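PDB 5DIY: hyaluronidase from Thermobaculum terrenum, which probably hydrolyses O-linked N-acetylglucosamine from modified proteins, as a hexosaminidase of glycoside hydrolase family 84. Local coordinates for residues Thr193-Asn196 / Val197-Glu201; Thr356-Ser359 / Arg360-Gln364; Glu377-Lys380 / Leu381-Tyr385. All coordinates share one frame; numbering follows the deposited sequence.

Interaction 1: residues Thr193-Asn196 / Val197-Glu201. With NAG (2-acetamido-2-deoxy-beta-D-glucopyranose), chain E.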
ATOM      1  N   THR C 193     -12.769   0.017  -5.473  1.00 24.54           N
ATOM      2  CA  THR C 193     -11.499   0.544  -4.931  1.00 24.72           C
ATOM      3  C   THR C 193     -11.325   2.058  -5.074  1.00 25.48           C
ATOM      4  O   THR C 193     -10.438   2.630  -4.446  1.00 26.71           O
ATOM      5  CB  THR C 193     -10.252  -0.196  -5.505  1.00 24.17           C
ATOM      6  OG1 THR C 193     -10.005   0.203  -6.858  1.00 23.14           O
ATOM      7  CG2 THR C 193     -10.438  -1.715  -5.459  1.00 23.83           C
ATOM      8  N   GLY C 194     -12.162   2.698  -5.890  1.00 26.85           N
ATOM      9  CA  GLY C 194     -12.219   4.160  -5.994  1.00 26.83           C
ATOM     10  C   GLY C 194     -11.825   4.599  -7.391  1.00 26.84           C
ATOM     11  O   GLY C 194     -11.924   3.810  -8.319  1.00 27.27           O
ATOM     12  N   PRO C 195     -11.389   5.863  -7.560  1.00 27.68           N
ATOM     13  CA  PRO C 195     -10.971   6.312  -8.902  1.00 28.28           C
ATOM     14  C   PRO C 195      -9.795   5.537  -9.512  1.00 28.18           C
ATOM     15  O   PRO C 195      -9.715   5.425 -10.727  1.00 27.60           O
ATOM     16  CB  PRO C 195     -10.600   7.786  -8.685  1.00 28.75           C
ATOM     17  CG  PRO C 195     -11.394   8.194  -7.495  1.00 29.05           C
ATOM     18  CD  PRO C 195     -11.448   6.984  -6.605  1.00 28.26           C
ATOM     19  N   ASN C 196      -8.903   5.012  -8.672  1.00 29.48           N
ATOM     20  CA  ASN C 196      -7.754   4.205  -9.114  1.00 30.13           C
ATOM     21  C   ASN C 196      -7.741   2.880  -8.369  1.00 28.59           C
ATOM     22  O   ASN C 196      -8.579   2.654  -7.487  1.00 28.56           O
ATOM     23  CB  ASN C 196      -6.444   4.961  -8.851  1.00 31.57           C
ATOM     24  CG  ASN C 196      -6.483   6.389  -9.369  1.00 34.18           C
ATOM     25  OD1 ASN C 196      -6.379   6.620 -10.576  1.00 38.68           O
ATOM     26  ND2 ASN C 196      -6.637   7.351  -8.463  1.00 34.23           N
ATOM     27  N   VAL C 197      -6.790   2.013  -8.717  1.00 26.95           N
ATOM     28  CA  VAL C 197      -6.589   0.748  -8.010  1.00 26.70           C
ATOM     29  C   VAL C 197      -6.232   1.072  -6.564  1.00 26.87           C
ATOM     30  O   VAL C 197      -6.901   0.618  -5.636  1.00 26.85           O
ATOM     31  CB  VAL C 197      -5.489  -0.131  -8.667  1.00 26.02           C
ATOM     32  CG1 VAL C 197      -5.148  -1.331  -7.795  1.00 25.15           C
ATOM     33  CG2 VAL C 197      -5.926  -0.585 -10.054  1.00 25.40           C
ATOM     34  N   CYS C 198      -5.182   1.873  -6.400  1.00 27.10           N
ATOM     35  CA  CYS C 198      -4.834   2.485  -5.126  1.00 27.08           C
ATOM     36  C   CYS C 198      -5.213   3.954  -5.252  1.00 27.03           C
ATOM     37  O   CYS C 198      -4.514   4.717  -5.917  1.00 25.51           O
ATOM     38  CB  CYS C 198      -3.339   2.332  -4.867  1.00 27.77           C
ATOM     39  SG  CYS C 198      -2.798   0.619  -4.899  1.00 28.56           S
ATOM     40  N   SER C 199      -6.333   4.339  -4.638  1.00 26.54           N
ATOM     41  CA  SER C 199      -6.930   5.653  -4.886  1.00 26.28           C
ATOM     42  C   SER C 199      -6.251   6.747  -4.073  1.00 26.34           C
ATOM     43  O   SER C 199      -6.001   6.570  -2.875  1.00 25.32           O
ATOM     44  CB  SER C 199      -8.438   5.639  -4.598  1.00 26.18           C
ATOM     45  OG  SER C 199      -9.131   4.878  -5.575  1.00 25.45           O
ATOM     46  N   HIS C 200      -5.962   7.871  -4.732  1.00 27.12           N
ATOM     47  CA  HIS C 200      -5.421   9.050  -4.051  1.00 28.95           C
ATOM     48  C   HIS C 200      -6.423   9.605  -3.066  1.00 28.53           C
ATOM     49  O   HIS C 200      -6.092   9.852  -1.905  1.00 29.59           O
ATOM     50  CB  HIS C 200      -5.027  10.152  -5.038  1.00 31.03           C
ATOM     51  CG  HIS C 200      -4.498  11.386  -4.368  1.00 34.41           C
ATOM     52  ND1 HIS C 200      -4.900  12.658  -4.718  1.00 37.13           N
ATOM     53  CD2 HIS C 200      -3.632  11.537  -3.337  1.00 34.38           C
ATOM     54  CE1 HIS C 200      -4.284  13.538  -3.947  1.00 37.42           C
ATOM     55  NE2 HIS C 200      -3.511  12.883  -3.100  1.00 36.27           N
ATOM     56  N   GLU C 201      -7.646   9.798  -3.543  1.00 27.99           N
ATOM     57  CA  GLU C 201      -8.736  10.313  -2.728  1.00 29.24           C
ATOM     58  C   GLU C 201     -10.016   9.547  -3.049  1.00 27.30           C
ATOM     59  O   GLU C 201     -10.204   9.084  -4.172  1.00 25.88           O
ATOM     60  CB  GLU C 201      -8.939  11.810  -2.988  1.00 30.17           C
ATOM     61  CG  GLU C 201      -9.044  12.164  -4.467  1.00 32.28           C
ATOM     62  CD  GLU C 201      -9.456  13.600  -4.717  1.00 34.39           C
ATOM     63  OE1 GLU C 201      -9.194  14.471  -3.850  1.00 36.23           O
ATOM     64  OE2 GLU C 201     -10.039  13.851  -5.793  1.00 35.77           O
TER
HETATM   65  C1  NAG E 101      -5.384  -5.270  -7.456  1.00 30.22           C
HETATM   66  C2  NAG E 101      -5.944  -6.463  -6.656  1.00 28.79           C
HETATM   67  C3  NAG E 101      -5.348  -6.615  -5.253  1.00 28.24           C
HETATM   68  C4  NAG E 101      -3.967  -5.985  -5.190  1.00 27.66           C
HETATM   69  C5  NAG E 101      -4.103  -4.496  -5.467  1.00 28.46           C
HETATM   70  C6  NAG E 101      -2.757  -3.754  -5.439  1.00 28.96           C
HETATM   71  C7  NAG E 101      -8.135  -5.462  -6.092  1.00 27.82           C
HETATM   72  C8  NAG E 101      -9.622  -5.676  -6.155  1.00 27.67           C
HETATM   73  N2  NAG E 101      -7.402  -6.444  -6.617  1.00 28.11           N
HETATM   74  O3  NAG E 101      -5.281  -8.007  -4.925  1.00 27.75           O
HETATM   75  O4  NAG E 101      -3.409  -6.147  -3.886  1.00 26.20           O
HETATM   76  O5  NAG E 101      -4.806  -4.213  -6.681  1.00 29.59           O
HETATM   77  O6  NAG E 101      -1.798  -4.351  -6.316  1.00 28.75           O
HETATM   78  O7  NAG E 101      -7.651  -4.450  -5.601  1.00 27.28           O
HETATM   79  O   HOH W   1      -8.056   2.247  -2.827  1.00 16.42           O
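Ser199 OG sits between two carbonyls of the preceding turn, 2.8 Å from Thr193 O and 3.0 Å from Asn196 O. One proton serves both carbonyls, so at any moment it can be given to only one of them. Thr193 OG1 donates to the same Asn196 O at 2.9 Å, tilted 29° from the carbonyl plane; a chi1 of 74° turns this hydroxyl toward that oxygen. A water lies between the segments, accepting from Ser199 N and within donating distance of Thr193 O. Van der Waals packing against the serine hydroxyl is close: Pro195 CD lies 3.3 Å from Ser199 OG, and Gly194, at a positive phi, brings its bare CA to 3.2 Å from that oxygen. Towards the bound N-acetylglucosamine, Val197 CG1, anti to its backbone N, reaches the ring oxygen O5 at 3.1 Å, while Thr193 CG2 is 3.9 Å from the acetamido oxygen O7. The loop follows strand 189-192 of the TIM barrel and lines the sugar site, where Asn223 packs on Thr193. The chemistry implies a division of labour: hydroxyls and backbone carbonyls tie the turn together internally, leaving methyl groups to face the sugar.

Interaction 2: residues Thr356-Ser359 / Arg360-Gln364; sequences TTYS and RLSTQ
Ser359 and Ser362 meet one turn apart near the C-terminal end of helix 340-362, part of the helical region that follows the TIM barrel. The carbonyl oxygen of Ser359 collects two side-chain hydroxyls: Ser362 OG donates to it at 2.7 Å and Thr363 OG1 at 2.8 Å, from opposite faces of the carbonyl plane. Thr363 N adds only a weak backbone bond, so two hydroxyls and one weak N-H meet at this oxygen. The approach of Ser362 OG is strongly bent, with a C=O...O angle of 112°; it is made possible by a chi1 of 75°, which folds the oxygen back over its own backbone. Ser359 OG likewise reaches back along the helix, to the carbonyl of Gln355.

Arg360, the third main contributor, is held by its backbone, N donating to Thr356 O at 3.0 Å, and its CB lies 3.3 Å from that same oxygen. Beyond CB the chain leaves the helix, kinked at both chi2 and chi3, and packs against Asp299, Asn300 and Ala303. On the buried side Leu361 and Thr357 run alongside each other, CD1 to CG2 4.0 Å, and Leu361 continues into Met304 and Phe307 of helix 301-308 and Leu376 of helix 373-398. Ser362 N bonds to Tyr358 O at 2.8 Å. The same serine also touches the tyrosine side chain: its CB stands over one face of the Tyr358 ring in a CH-pi contact, 4.1 Å from the centroid and 20° off the ring normal, displaced toward the rim on which CE2 and CZ lie.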
ATOM      1  N   THR C 356      20.737  10.860  14.286  1.00 26.14           N
ATOM      2  CA  THR C 356      20.025  10.713  15.561  1.00 27.63           C
ATOM      3  C   THR C 356      18.782   9.834  15.404  1.00 28.15           C
ATOM      4  O   THR C 356      18.524   8.956  16.227  1.00 27.56           O
ATOM      5  CB  THR C 356      19.593  12.098  16.094  1.00 28.90           C
ATOM      6  OG1 THR C 356      20.758  12.876  16.377  1.00 30.90           O
ATOM      7  CG2 THR C 356      18.739  11.997  17.365  1.00 29.48           C
ATOM      8  N   THR C 357      18.020  10.103  14.343  1.00 27.24           N
ATOM      9  CA  THR C 357      16.818   9.349  14.015  1.00 26.71           C
ATOM     10  C   THR C 357      17.126   7.881  13.765  1.00 26.93           C
ATOM     11  O   THR C 357      16.476   7.013  14.344  1.00 27.20           O
ATOM     12  CB  THR C 357      16.119   9.947  12.780  1.00 26.12           C
ATOM     13  OG1 THR C 357      15.670  11.264  13.101  1.00 25.05           O
ATOM     14  CG2 THR C 357      14.928   9.098  12.339  1.00 26.81           C
ATOM     15  N   TYR C 358      18.106   7.607  12.911  1.00 27.28           N
ATOM     16  CA  TYR C 358      18.494   6.230  12.640  1.00 28.76           C
ATOM     17  C   TYR C 358      18.938   5.531  13.918  1.00 30.04           C
ATOM     18  O   TYR C 358      18.454   4.446  14.227  1.00 30.04           O
ATOM     19  CB  TYR C 358      19.614   6.138  11.602  1.00 28.83           C
ATOM     20  CG  TYR C 358      20.188   4.746  11.514  1.00 29.76           C
ATOM     21  CD1 TYR C 358      19.561   3.767  10.746  1.00 29.59           C
ATOM     22  CD2 TYR C 358      21.333   4.387  12.244  1.00 30.85           C
ATOM     23  CE1 TYR C 358      20.064   2.479  10.679  1.00 30.07           C
ATOM     24  CE2 TYR C 358      21.844   3.095  12.188  1.00 30.98           C
ATOM     25  CZ  TYR C 358      21.207   2.149  11.402  1.00 30.19           C
ATOM     26  OH  TYR C 358      21.704   0.879  11.327  1.00 29.90           O
ATOM     27  N   SER C 359      19.870   6.154  14.637  1.00 31.21           N
ATOM     28  CA  SER C 359      20.435   5.561  15.858  1.00 32.78           C
ATOM     29  C   SER C 359      19.358   5.186  16.877  1.00 33.21           C
ATOM     30  O   SER C 359      19.392   4.095  17.438  1.00 34.05           O
ATOM     31  CB  SER C 359      21.475   6.502  16.482  1.00 32.40           C
ATOM     32  OG  SER C 359      22.650   6.537  15.683  1.00 32.15           O
ATOM     33  N   ARG C 360      18.411   6.097  17.091  1.00 35.11           N
ATOM     34  CA  ARG C 360      17.256   5.878  17.969  1.00 37.45           C
ATOM     35  C   ARG C 360      16.441   4.644  17.562  1.00 36.92           C
ATOM     36  O   ARG C 360      16.221   3.738  18.375  1.00 34.80           O
ATOM     37  CB  ARG C 360      16.369   7.134  17.958  1.00 40.28           C
ATOM     38  CG  ARG C 360      15.013   7.025  18.652  1.00 42.15           C
ATOM     39  CD  ARG C 360      15.113   6.851  20.151  1.00 43.31           C
ATOM     40  NE  ARG C 360      15.670   8.034  20.814  1.00 46.10           N
ATOM     41  CZ  ARG C 360      15.630   8.271  22.128  1.00 47.18           C
ATOM     42  NH1 ARG C 360      15.035   7.427  22.974  1.00 46.94           N
ATOM     43  NH2 ARG C 360      16.188   9.380  22.606  1.00 48.50           N
ATOM     44  N   LEU C 361      16.015   4.614  16.302  1.00 36.74           N
ATOM     45  CA  LEU C 361      15.138   3.544  15.805  1.00 36.59           C
ATOM     46  C   LEU C 361      15.882   2.209  15.685  1.00 37.96           C
ATOM     47  O   LEU C 361      15.289   1.156  15.924  1.00 38.62           O
ATOM     48  CB  LEU C 361      14.493   3.928  14.463  1.00 34.42           C
ATOM     49  CG  LEU C 361      13.674   5.231  14.438  1.00 34.12           C
ATOM     50  CD1 LEU C 361      13.236   5.548  13.014  1.00 33.36           C
ATOM     51  CD2 LEU C 361      12.478   5.201  15.380  1.00 33.42           C
ATOM     52  N   SER C 362      17.170   2.263  15.331  1.00 38.91           N
ATOM     53  CA  SER C 362      18.042   1.068  15.290  1.00 40.99           C
ATOM     54  C   SER C 362      18.188   0.367  16.647  1.00 41.85           C
ATOM     55  O   SER C 362      18.449  -0.831  16.698  1.00 42.54           O
ATOM     56  CB  SER C 362      19.447   1.431  14.782  1.00 41.22           C
ATOM     57  OG  SER C 362      20.198   2.121  15.780  1.00 40.75           O
ATOM     58  N   THR C 363      18.052   1.134  17.728  1.00 43.57           N
ATOM     59  CA  THR C 363      18.113   0.618  19.100  1.00 44.41           C
ATOM     60  C   THR C 363      16.897  -0.251  19.499  1.00 44.28           C
ATOM     61  O   THR C 363      17.002  -1.076  20.408  1.00 42.08           O
ATOM     62  CB  THR C 363      18.299   1.802  20.091  1.00 45.19           C
ATOM     63  OG1 THR C 363      19.509   2.505  19.766  1.00 45.35           O
ATOM     64  CG2 THR C 363      18.387   1.340  21.517  1.00 46.49           C
ATOM     65  N   GLN C 364      15.762  -0.076  18.819  1.00 45.31           N
ATOM     66  CA  GLN C 364      14.521  -0.787  19.156  1.00 46.01           C
ATOM     67  C   GLN C 364      14.484  -2.184  18.513  1.00 47.26           C
ATOM     68  O   GLN C 364      14.802  -2.335  17.333  1.00 48.92           O
ATOM     69  CB  GLN C 364      13.308   0.034  18.708  1.00 46.19           C
ATOM     70  CG  GLN C 364      13.236   1.447  19.274  1.00 46.59           C
ATOM     71  CD  GLN C 364      13.152   1.475  20.786  1.00 47.07           C
ATOM     72  OE1 GLN C 364      12.159   1.049  21.372  1.00 45.70           O
ATOM     73  NE2 GLN C 364      14.198   1.984  21.428  1.00 49.03           N
TER

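Interaction 3: residues Glu377-Lys380 / Leu381-Tyr385; sequences EEYK and LWTDY
Thr383 OG1 donates to Tyr379 O at 2.7 Å, one turn back along helix 373-398, and Thr383 N bonds to the same oxygen at 3.1 Å. The two donors come from opposite faces of the carbonyl plane, the hydroxyl standing 35° out of it, so this oxygen is gripped twice by a single residue. A chi1 of -47° sets OG1 beside the backbone N, facing back down the helix. The next pair is both backbone and ionic: Asp384 N binds Lys380 O at 2.8 Å, while Lys380 NZ makes a rather long salt bridge of 3.3 Å to Asp384 OD2 on its syn side. The lysine is extended until chi4, where a bend swings NZ across to the carboxylate. Leu381 N and Trp382 N complete the ladder to Glu377 O and Glu378 O.

Farther out, Trp382 lays CD1 3.2 Å from Glu378 O, and the indole continues edge-to-face with Phe432 and onto Val441 and Leu445. Glu378 points away from the 381-385 segment, and its buried carboxylate is held by Thr434 OG1 and Arg433 N. Tyr379 meets Phe307 edge-to-face, and Thr383 packs on Met354 and Gln355. The lysine-aspartate bridge and the threonine hydroxyl bonded to a carbonyl are both classic i to i+4 alpha-helical pairings, here on a helix packed against helices 340-362 and 440-451.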
ATOM      1  N   GLU C 377      18.227   0.639   6.865  1.00 29.73           N
ATOM      2  CA  GLU C 377      19.577   0.433   6.337  1.00 30.68           C
ATOM      3  C   GLU C 377      19.904   1.394   5.201  1.00 30.03           C
ATOM      4  O   GLU C 377      20.947   2.052   5.219  1.00 29.34           O
ATOM      5  CB  GLU C 377      19.761  -1.014   5.856  1.00 32.69           C
ATOM      6  CG  GLU C 377      19.917  -2.022   6.990  1.00 35.06           C
ATOM      7  CD  GLU C 377      19.946  -3.473   6.515  1.00 36.24           C
ATOM      8  OE1 GLU C 377      19.822  -3.727   5.300  1.00 38.17           O
ATOM      9  OE2 GLU C 377      20.085  -4.374   7.369  1.00 39.96           O
ATOM     10  N   GLU C 378      19.010   1.472   4.217  1.00 28.70           N
ATOM     11  CA  GLU C 378      19.197   2.390   3.092  1.00 27.28           C
ATOM     12  C   GLU C 378      19.055   3.869   3.492  1.00 26.65           C
ATOM     13  O   GLU C 378      19.716   4.719   2.907  1.00 26.82           O
ATOM     14  CB  GLU C 378      18.301   2.006   1.907  1.00 27.32           C
ATOM     15  CG  GLU C 378      18.959   0.925   1.059  1.00 27.91           C
ATOM     16  CD  GLU C 378      18.031   0.192   0.111  1.00 27.98           C
ATOM     17  OE1 GLU C 378      16.963   0.721  -0.269  1.00 27.80           O
ATOM     18  OE2 GLU C 378      18.394  -0.926  -0.292  1.00 28.05           O
ATOM     19  N   TYR C 379      18.234   4.160   4.504  1.00 25.59           N
ATOM     20  CA  TYR C 379      18.170   5.506   5.099  1.00 25.18           C
ATOM     21  C   TYR C 379      19.535   5.953   5.641  1.00 25.72           C
ATOM     22  O   TYR C 379      19.991   7.064   5.343  1.00 24.83           O
ATOM     23  CB  TYR C 379      17.127   5.529   6.213  1.00 24.41           C
ATOM     24  CG  TYR C 379      16.826   6.874   6.835  1.00 24.37           C
ATOM     25  CD1 TYR C 379      16.012   7.794   6.181  1.00 23.78           C
ATOM     26  CD2 TYR C 379      17.299   7.205   8.109  1.00 24.06           C
ATOM     27  CE1 TYR C 379      15.694   9.008   6.764  1.00 23.58           C
ATOM     28  CE2 TYR C 379      16.988   8.423   8.696  1.00 23.54           C
ATOM     29  CZ  TYR C 379      16.184   9.320   8.023  1.00 23.44           C
ATOM     30  OH  TYR C 379      15.875  10.531   8.590  1.00 22.94           O
ATOM     31  N   LYS C 380      20.184   5.091   6.426  1.00 26.91           N
ATOM     32  CA  LYS C 380      21.540   5.382   6.917  1.00 27.59           C
ATOM     33  C   LYS C 380      22.531   5.583   5.774  1.00 26.18           C
ATOM     34  O   LYS C 380      23.332   6.510   5.814  1.00 26.25           O
ATOM     35  CB  LYS C 380      22.063   4.297   7.881  1.00 29.76           C
ATOM     36  CG  LYS C 380      23.556   4.434   8.179  1.00 31.39           C
ATOM     37  CD  LYS C 380      23.963   3.934   9.549  1.00 34.31           C
ATOM     38  CE  LYS C 380      25.428   4.274   9.824  1.00 34.65           C
ATOM     39  NZ  LYS C 380      26.349   3.656   8.825  1.00 35.04           N
ATOM     40  N   LEU C 381      22.490   4.712   4.771  1.00 25.75           N
ATOM     41  CA  LEU C 381      23.360   4.867   3.601  1.00 25.46           C
ATOM     42  C   LEU C 381      23.205   6.250   2.943  1.00 24.96           C
ATOM     43  O   LEU C 381      24.202   6.933   2.706  1.00 23.01           O
ATOM     44  CB  LEU C 381      23.126   3.741   2.580  1.00 26.75           C
ATOM     45  CG  LEU C 381      24.030   2.488   2.608  1.00 27.78           C
ATOM     46  CD1 LEU C 381      24.628   2.170   3.978  1.00 28.70           C
ATOM     47  CD2 LEU C 381      23.300   1.276   2.047  1.00 27.19           C
ATOM     48  N   TRP C 382      21.968   6.674   2.678  1.00 23.62           N
ATOM     49  CA  TRP C 382      21.739   8.003   2.076  1.00 23.75           C
ATOM     50  C   TRP C 382      22.308   9.110   2.967  1.00 22.92           C
ATOM     51  O   TRP C 382      22.850  10.089   2.469  1.00 22.49           O
ATOM     52  CB  TRP C 382      20.247   8.266   1.810  1.00 23.27           C
ATOM     53  CG  TRP C 382      19.655   7.559   0.610  1.00 22.53           C
ATOM     54  CD1 TRP C 382      18.590   6.711   0.612  1.00 22.78           C
ATOM     55  CD2 TRP C 382      20.070   7.675  -0.758  1.00 22.48           C
ATOM     56  NE1 TRP C 382      18.323   6.273  -0.663  1.00 22.39           N
ATOM     57  CE2 TRP C 382      19.214   6.853  -1.525  1.00 22.60           C
ATOM     58  CE3 TRP C 382      21.089   8.382  -1.410  1.00 22.37           C
ATOM     59  CZ2 TRP C 382      19.345   6.719  -2.913  1.00 22.91           C
ATOM     60  CZ3 TRP C 382      21.219   8.249  -2.789  1.00 22.73           C
ATOM     61  CH2 TRP C 382      20.350   7.422  -3.525  1.00 22.43           C
ATOM     62  N   THR C 383      22.193   8.926   4.283  1.00 23.60           N
ATOM     63  CA  THR C 383      22.760   9.840   5.280  1.00 23.25           C
ATOM     64  C   THR C 383      24.294   9.883   5.228  1.00 23.83           C
ATOM     65  O   THR C 383      24.882  10.970   5.282  1.00 23.20           O
ATOM     66  CB  THR C 383      22.298   9.459   6.704  1.00 23.33           C
ATOM     67  OG1 THR C 383      20.878   9.231   6.701  1.00 22.83           O
ATOM     68  CG2 THR C 383      22.647  10.550   7.716  1.00 22.85           C
ATOM     69  N   ASP C 384      24.929   8.715   5.111  1.00 24.58           N
ATOM     70  CA  ASP C 384      26.388   8.626   4.925  1.00 25.79           C
ATOM     71  C   ASP C 384      26.832   9.415   3.695  1.00 25.41           C
ATOM     72  O   ASP C 384      27.868  10.083   3.716  1.00 25.10           O
ATOM     73  CB  ASP C 384      26.864   7.167   4.757  1.00 27.04           C
ATOM     74  CG  ASP C 384      26.736   6.331   6.027  1.00 27.31           C
ATOM     75  OD1 ASP C 384      26.746   6.874   7.144  1.00 28.44           O
ATOM     76  OD2 ASP C 384      26.632   5.098   5.893  1.00 29.16           O
ATOM     77  N   TYR C 385      26.037   9.351   2.627  1.00 25.94           N
ATOM     78  CA  TYR C 385      26.406  10.000   1.366  1.00 26.01           C
ATOM     79  C   TYR C 385      26.250  11.523   1.457  1.00 25.42           C
ATOM     80  O   TYR C 385      27.089  12.265   0.936  1.00 25.48           O
ATOM     81  CB  TYR C 385      25.609   9.434   0.186  1.00 26.28           C
ATOM     82  CG  TYR C 385      25.592   7.919   0.059  1.00 27.65           C
ATOM     83  CD1 TYR C 385      26.539   7.101   0.708  1.00 28.60           C
ATOM     84  CD2 TYR C 385      24.634   7.295  -0.736  1.00 27.97           C
ATOM     85  CE1 TYR C 385      26.504   5.718   0.579  1.00 28.19           C
ATOM     86  CE2 TYR C 385      24.600   5.916  -0.876  1.00 28.66           C
ATOM     87  CZ  TYR C 385      25.533   5.131  -0.213  1.00 29.31           C
ATOM     88  OH  TYR C 385      25.491   3.760  -0.355  1.00 29.74           O
TER

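How the interactions relate
Interactions 2 and 3 are neighbours in the helical region, their centres about 13 Å apart; interaction 2 lies on helix 340-362 and interaction 3 on helix 373-398, and the two helices touch there. Tyr358 CE2 lies 3.5 Å from Lys380 CD, so the tyrosine ring packs on the stem of the lysine that bridges to Asp384; deeper in, Thr357 CG2 is 4.1 Å from Tyr379 OH. Interaction 1 stands apart, in the barrel loop that touches N-acetylglucosamine: its nearest atoms are about 24 Å from interaction 2 and about 20 Å from interaction 3. It alone borders the sugar site, where Gly12, Lys43, Asp119 and Asp228 contribute hydrogen bonds, whereas the other two belong to the helical framework.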